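Local coordinates for protein SAP-like pentraxin (Limulus polyphemus, PDB 3FLT) that binds two calcium ions per subunit and, through them, the phosphate of phosphoethanolamine, and probably serves in calcium-dependent recognition of such ligands as other pentraxins do, at residues S52-N57 against Q144-I149; P42-T47 against E157-E162. All blocks are in the same frame, centred on the assembly; numbering follows the deposited sequence.

Interaction 1 of 2, residues S52-N57 against Q144-I149; sequences SCATSN and QEQDKI. With CA (calcium ion), chain C; CA (calcium ion), chain D; OPE (phosphoric acid mono-(2-amino-ethyl) ester), chain F.
Ser52 and Gln146 form the tight half of this contact, where the end of strand 48-55 meets the calcium-binding loop. Two N-H groups of Gln146 converge on the serine hydroxyl: its backbone N lies 3.3 Å from Ser52 OG in a nearly straight bond (169°), and its side-chain NE2 lies 3.1 Å from the same OG. Serine suits the place, being small enough to fit against the loop yet able to accept both bonds. Gln146 reaches it with CG anti to its carbonyl carbon (chi1 -55°) and the chain extended beyond, while OE1 receives the backbone N-H of Gly150. At the looser end, toward solvent, the Ile149 CD1 methyl lies against the backbone of Ala54 and Thr55 and 4.1 Å from Ala54 CB, beside the exposed turn at Ser56. Gln146 O binds the first calcium at 2.1 Å, and Glu145 OE1 and Asp147 OD1 each bridge both ions. Asp59 and Asn60 complete the first site, Glu154 and Glu157 the second, and phosphoethanolamine gives O2 to one ion and O1 to the other. The carboxylates are probably balanced by calcium, and the paired bonds to Ser52 OG probably help position Gln146, whose carbonyl is a calcium ligand.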
loop_
_atom_site.group_PDB
_atom_site.type_symbol
_atom_site.label_atom_id
_atom_site.label_comp_id
_atom_site.label_asym_id
_atom_site.label_seq_id
_atom_site.Cartn_x
_atom_site.Cartn_y
_atom_site.Cartn_z
ATOM N N SER A 52 -4.795 18.237 -51.756
ATOM C CA SER A 52 -4.337 18.228 -53.145
ATOM C C SER A 52 -2.874 17.817 -53.241
ATOM O O SER A 52 -2.009 18.408 -52.595
ATOM C CB SER A 52 -4.508 19.627 -53.755
ATOM O OG SER A 52 -3.787 19.763 -54.966
ATOM N N CYS A 53 -2.597 16.810 -54.056
ATOM C CA CYS A 53 -1.234 16.326 -54.235
ATOM C C CYS A 53 -0.846 16.375 -55.709
ATOM O O CYS A 53 -1.542 15.827 -56.571
ATOM C CB CYS A 53 -1.111 14.896 -53.709
ATOM S SG CYS A 53 0.545 14.217 -53.855
ATOM N N ALA A 54 0.278 17.020 -55.995
ATOM C CA ALA A 54 0.737 17.162 -57.367
ATOM C C ALA A 54 2.227 16.943 -57.564
ATOM O O ALA A 54 3.036 17.222 -56.681
ATOM C CB ALA A 54 0.368 18.548 -57.887
ATOM N N THR A 55 2.575 16.436 -58.740
ATOM C CA THR A 55 3.964 16.222 -59.125
ATOM C C THR A 55 4.119 16.999 -60.424
ATOM O O THR A 55 3.124 17.419 -61.017
ATOM C CB THR A 55 4.291 14.726 -59.361
ATOM O OG1 THR A 55 3.346 14.162 -60.280
ATOM C CG2 THR A 55 4.244 13.955 -58.045
ATOM N N SER A 56 5.355 17.201 -60.861
ATOM C CA SER A 56 5.627 17.957 -62.084
ATOM C C SER A 56 4.932 17.408 -63.323
ATOM O O SER A 56 4.493 18.161 -64.194
ATOM C CB SER A 56 7.133 18.010 -62.326
ATOM O OG SER A 56 7.711 16.728 -62.135
ATOM N N ASN A 57 4.823 16.090 -63.394
ATOM C CA ASN A 57 4.197 15.447 -64.538
ATOM C C ASN A 57 2.678 15.301 -64.398
ATOM O O ASN A 57 1.983 15.075 -65.389
ATOM C CB ASN A 57 4.831 14.069 -64.745
ATOM C CG ASN A 57 4.643 13.158 -63.538
ATOM O OD1 ASN A 57 5.110 13.463 -62.432
ATOM N ND2 ASN A 57 3.948 12.038 -63.741
ATOM N N GLN A 144 -6.731 24.394 -51.308
ATOM C CA GLN A 144 -6.733 24.851 -52.700
ATOM C C GLN A 144 -6.379 23.696 -53.617
ATOM O O GLN A 144 -5.730 22.754 -53.190
ATOM C CB GLN A 144 -5.707 25.962 -52.892
ATOM C CG GLN A 144 -5.978 27.235 -52.126
ATOM C CD GLN A 144 -7.259 27.914 -52.551
ATOM O OE1 GLN A 144 -7.663 27.847 -53.714
ATOM N NE2 GLN A 144 -7.901 28.591 -51.611
ATOM N N GLU A 145 -6.796 23.771 -54.878
ATOM C CA GLU A 145 -6.516 22.708 -55.856
ATOM C C GLU A 145 -5.397 23.151 -56.804
ATOM O O GLU A 145 -5.557 24.102 -57.572
ATOM C CB GLU A 145 -7.787 22.384 -56.647
ATOM C CG GLU A 145 -7.826 21.004 -57.283
ATOM C CD GLU A 145 -6.856 20.841 -58.443
ATOM O OE1 GLU A 145 -6.904 21.669 -59.377
ATOM O OE2 GLU A 145 -6.052 19.876 -58.426
ATOM N N GLN A 146 -4.268 22.457 -56.747
ATOM C CA GLN A 146 -3.115 22.795 -57.576
ATOM C C GLN A 146 -3.253 22.451 -59.051
ATOM O O GLN A 146 -3.726 21.376 -59.405
ATOM C CB GLN A 146 -1.861 22.078 -57.073
ATOM C CG GLN A 146 -1.509 22.307 -55.629
ATOM C CD GLN A 146 -0.397 21.384 -55.172
ATOM O OE1 GLN A 146 0.783 21.629 -55.429
ATOM N NE2 GLN A 146 -0.774 20.299 -54.508
ATOM N N ASP A 147 -2.829 23.370 -59.911
ATOM C CA ASP A 147 -2.827 23.125 -61.348
ATOM C C ASP A 147 -1.356 23.217 -61.715
ATOM O O ASP A 147 -0.968 23.099 -62.868
ATOM C CB ASP A 147 -3.622 24.186 -62.108
ATOM C CG ASP A 147 -5.109 23.993 -61.981
ATOM O OD1 ASP A 147 -5.565 22.842 -62.073
ATOM O OD2 ASP A 147 -5.830 24.991 -61.793
ATOM N N LYS A 148 -0.549 23.414 -60.682
ATOM C CA LYS A 148 0.892 23.549 -60.790
ATOM C C LYS A 148 1.459 23.321 -59.384
ATOM O O LYS A 148 0.780 23.584 -58.390
ATOM C CB LYS A 148 1.223 24.951 -61.276
ATOM C CG LYS A 148 2.677 25.273 -61.248
ATOM C CD LYS A 148 2.902 26.672 -61.749
ATOM C CE LYS A 148 2.206 27.691 -60.885
ATOM N NZ LYS A 148 2.639 29.062 -61.266
ATOM N N ILE A 149 2.691 22.834 -59.287
ATOM C CA ILE A 149 3.272 22.576 -57.978
ATOM C C ILE A 149 3.147 23.783 -57.061
ATOM O O ILE A 149 3.782 24.809 -57.290
ATOM C CB ILE A 149 4.770 22.213 -58.058
ATOM C CG1 ILE A 149 4.978 20.971 -58.920
ATOM C CG2 ILE A 149 5.308 21.957 -56.661
ATOM C CD1 ILE A 149 4.301 19.732 -58.389
HETATM CA CA CA C . -5.189 20.527 -60.702
HETATM CA CA CA D . -7.522 23.518 -60.703
HETATM C CA OPE F . -9.616 19.736 -61.561
HETATM C CB OPE F . -10.805 18.786 -61.337
HETATM O O1 OPE F . -8.446 22.307 -62.419
HETATM O O2 OPE F . -6.932 20.287 -62.418
HETATM O O3 OPE F . -7.714 21.120 -64.650
HETATM O O4 OPE F . -9.347 19.899 -62.974
HETATM N N OPE F . -11.972 19.569 -60.810
HETATM P P OPE F . -8.087 20.896 -63.102
#

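Interaction 2 of 2, residues P42-T47 against E157-E162; sequences PFHRNT and ESWSGE. With CA (calcium ion), chain D; OPE (phosphoric acid mono-(2-amino-ethyl) ester), chain F.
Phe43 lays one face of its ring over the backbone of Gly161, whose CA stands 3.6 Å from the ring centroid and 15° off the ring normal, a CH-pi contact. Glycine is needed there, because its backbone angles would jam a CB against the preceding carbonyl O, and that CB would also run into the Trp159 ring. The CG methylene of Glu162 comes to Phe43 CZ at an oblique angle, 3.8 Å away, while its carboxylate turns to Lys41 and Lys8. Arg32 of a second subunit makes a cation-pi contact with the same phenyl ring, so this residue also serves an interface. In the backbone of the same residue, Phe43 N donates to Ser160 O at 3.1 Å, next to the antiparallel, non-hydrogen-bonded pair Pro42 and Gly161. Here strands 33-42 and 161-169 run side by side in one sheet of the pentraxin beta-sandwich, which has the concanavalin-like fold. Pro42 CB and Trp159 CZ2 touch at 4.2 Å on the inner face, both packing on Met66 of the opposing sheet. Farther along the loop, His44 turns its ring back to the second segment. With CG tucked between the backbone N and the carbonyl carbon (chi1 51°), NE2 accepts Ser160 N at 3.1 Å, the donor 35° out of the ring plane. ND1 donates to Asn46 O, which lies in the imidazole plane, at 2.8 Å, holding the ring's rotation, a pattern that would suit a neutral imidazole protonated on ND1. A leucine here would probably leave Ser160 N without its acceptor and the carbonyl of Asn46 without its donor, freeing the turn to shift. At the far end, Glu157 OE1 binds calcium at 2.3 Å, and its OE2 accepts the phosphoethanolamine amine.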
loop_
_atom_site.group_PDB
_atom_site.type_symbol
_atom_site.label_atom_id
_atom_site.label_comp_id
_atom_site.label_asym_id
_atom_site.label_seq_id
_atom_site.Cartn_x
_atom_site.Cartn_y
_atom_site.Cartn_z
ATOM N N PRO A 42 -17.038 22.550 -42.466
ATOM C CA PRO A 42 -17.316 23.184 -43.757
ATOM C C PRO A 42 -18.124 24.468 -43.673
ATOM O O PRO A 42 -19.049 24.577 -42.873
ATOM C CB PRO A 42 -18.047 22.083 -44.524
ATOM C CG PRO A 42 -18.817 21.401 -43.443
ATOM C CD PRO A 42 -17.796 21.293 -42.325
ATOM N N PHE A 43 -17.761 25.441 -44.509
ATOM C CA PHE A 43 -18.469 26.715 -44.555
ATOM C C PHE A 43 -19.460 26.787 -45.709
ATOM O O PHE A 43 -20.461 27.488 -45.613
ATOM C CB PHE A 43 -17.496 27.896 -44.658
ATOM C CG PHE A 43 -16.791 28.226 -43.367
ATOM C CD1 PHE A 43 -17.270 27.749 -42.146
ATOM C CD2 PHE A 43 -15.657 29.038 -43.368
ATOM C CE1 PHE A 43 -16.629 28.076 -40.946
ATOM C CE2 PHE A 43 -15.010 29.370 -42.173
ATOM C CZ PHE A 43 -15.499 28.886 -40.962
ATOM N N HIS A 44 -19.202 26.074 -46.800
ATOM C CA HIS A 44 -20.124 26.114 -47.928
ATOM C C HIS A 44 -20.571 24.729 -48.404
ATOM O O HIS A 44 -19.903 23.725 -48.132
ATOM C CB HIS A 44 -19.514 26.937 -49.082
ATOM C CG HIS A 44 -18.126 26.527 -49.474
ATOM N ND1 HIS A 44 -17.861 25.397 -50.220
ATOM C CD2 HIS A 44 -16.927 27.115 -49.251
ATOM C CE1 HIS A 44 -16.561 25.308 -50.442
ATOM N NE2 HIS A 44 -15.971 26.339 -49.865
ATOM N N ARG A 45 -21.714 24.675 -49.087
ATOM C CA ARG A 45 -22.233 23.407 -49.585
ATOM C C ARG A 45 -21.602 23.037 -50.921
ATOM O O ARG A 45 -21.569 21.867 -51.301
ATOM C CB ARG A 45 -23.757 23.458 -49.745
ATOM C CG ARG A 45 -24.519 23.540 -48.443
ATOM C CD ARG A 45 -25.990 23.148 -48.595
ATOM N NE ARG A 45 -26.556 22.803 -47.287
ATOM C CZ ARG A 45 -27.756 22.254 -47.080
ATOM N NH1 ARG A 45 -28.559 21.973 -48.104
ATOM N NH2 ARG A 45 -28.151 21.967 -45.840
ATOM N N ASN A 46 -21.090 24.029 -51.632
ATOM C CA ASN A 46 -20.487 23.771 -52.927
ATOM C C ASN A 46 -19.151 23.049 -52.841
ATOM O O ASN A 46 -18.438 23.149 -51.853
ATOM C CB ASN A 46 -20.341 25.082 -53.717
ATOM C CG ASN A 46 -19.791 26.209 -52.882
ATOM O OD1 ASN A 46 -20.476 26.742 -52.012
ATOM N ND2 ASN A 46 -18.543 26.579 -53.135
ATOM N N THR A 47 -18.831 22.316 -53.901
ATOM C CA THR A 47 -17.605 21.540 -54.007
ATOM C C THR A 47 -16.346 22.314 -53.673
ATOM O O THR A 47 -16.156 23.444 -54.112
ATOM C CB THR A 47 -17.451 20.953 -55.435
ATOM O OG1 THR A 47 -18.465 19.969 -55.653
ATOM C CG2 THR A 47 -16.096 20.293 -55.619
ATOM N N GLU A 157 -12.723 26.250 -56.845
ATOM C CA GLU A 157 -12.268 24.915 -56.459
ATOM C C GLU A 157 -11.658 24.910 -55.056
ATOM O O GLU A 157 -11.203 23.876 -54.568
ATOM C CB GLU A 157 -11.244 24.376 -57.459
ATOM C CG GLU A 157 -11.734 24.384 -58.897
ATOM C CD GLU A 157 -10.854 23.572 -59.832
ATOM O OE1 GLU A 157 -9.635 23.820 -59.903
ATOM O OE2 GLU A 157 -11.389 22.673 -60.508
ATOM N N SER A 158 -11.656 26.066 -54.405
ATOM C CA SER A 158 -11.099 26.174 -53.063
ATOM C C SER A 158 -12.073 25.591 -52.038
ATOM O O SER A 158 -13.228 25.322 -52.349
ATOM C CB SER A 158 -10.839 27.639 -52.737
ATOM O OG SER A 158 -12.069 28.338 -52.683
ATOM N N TRP A 159 -11.599 25.399 -50.813
ATOM C CA TRP A 159 -12.434 24.864 -49.755
ATOM C C TRP A 159 -12.290 25.745 -48.531
ATOM O O TRP A 159 -11.183 25.940 -48.027
ATOM C CB TRP A 159 -12.004 23.445 -49.411
ATOM C CG TRP A 159 -12.869 22.827 -48.375
ATOM C CD1 TRP A 159 -14.013 22.117 -48.583
ATOM C CD2 TRP A 159 -12.684 22.890 -46.953
ATOM N NE1 TRP A 159 -14.556 21.730 -47.378
ATOM C CE2 TRP A 159 -13.759 22.192 -46.362
ATOM C CE3 TRP A 159 -11.716 23.467 -46.122
ATOM C CZ2 TRP A 159 -13.894 22.054 -44.979
ATOM C CZ3 TRP A 159 -11.848 23.331 -44.749
ATOM C CH2 TRP A 159 -12.932 22.629 -44.191
ATOM N N SER A 160 -13.405 26.291 -48.059
ATOM C CA SER A 160 -13.376 27.151 -46.883
ATOM C C SER A 160 -13.975 26.461 -45.677
ATOM O O SER A 160 -14.965 25.742 -45.789
ATOM C CB SER A 160 -14.125 28.452 -47.146
ATOM O OG SER A 160 -13.278 29.392 -47.779
ATOM N N GLY A 161 -13.369 26.690 -44.522
ATOM C CA GLY A 161 -13.852 26.072 -43.308
ATOM C C GLY A 161 -12.703 25.942 -42.341
ATOM O O GLY A 161 -11.659 26.571 -42.529
ATOM N N GLU A 162 -12.894 25.132 -41.308
ATOM C CA GLU A 162 -11.858 24.930 -40.312
ATOM C C GLU A 162 -11.412 23.478 -40.389
ATOM O O GLU A 162 -12.219 22.582 -40.662
ATOM C CB GLU A 162 -12.402 25.276 -38.933
ATOM C CG GLU A 162 -13.196 26.576 -38.936
ATOM C CD GLU A 162 -13.422 27.131 -37.548
ATOM O OE1 GLU A 162 -13.658 26.328 -36.623
ATOM O OE2 GLU A 162 -13.376 28.372 -37.384
HETATM CA CA CA D . -7.522 23.518 -60.703
HETATM C CA OPE F . -9.616 19.736 -61.561
HETATM C CB OPE F . -10.805 18.786 -61.337
HETATM O O1 OPE F . -8.446 22.307 -62.419
HETATM O O2 OPE F . -6.932 20.287 -62.418
HETATM O O3 OPE F . -7.714 21.120 -64.650
HETATM O O4 OPE F . -9.347 19.899 -62.974
HETATM N N OPE F . -11.972 19.569 -60.810
HETATM P P OPE F . -8.087 20.896 -63.102
#

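In the fold
Both interactions are largely buried, but interaction 1 has a solvent-facing end at Ser56 and Ile149, whereas none of the touching residues of interaction 2 is fully exposed. In one sheet 52-57 holds the end of strand 48-55; 42-47 leads from strand 33-42 of the other sheet into that same strand, and 157-162 enters strand 161-169. Polar bonds and metal ligation dominate interaction 1; interaction 2 adds aromatic packing and a histidine bond to backbone pairing, with Glu157 reaching the metal. The centres lie about 19 Å apart, yet the two meet at the second calcium, where Glu145 and Glu157 share the ion, and at Gln144 against Ser158. The chain leaving the metal site thus passes directly into the sheet.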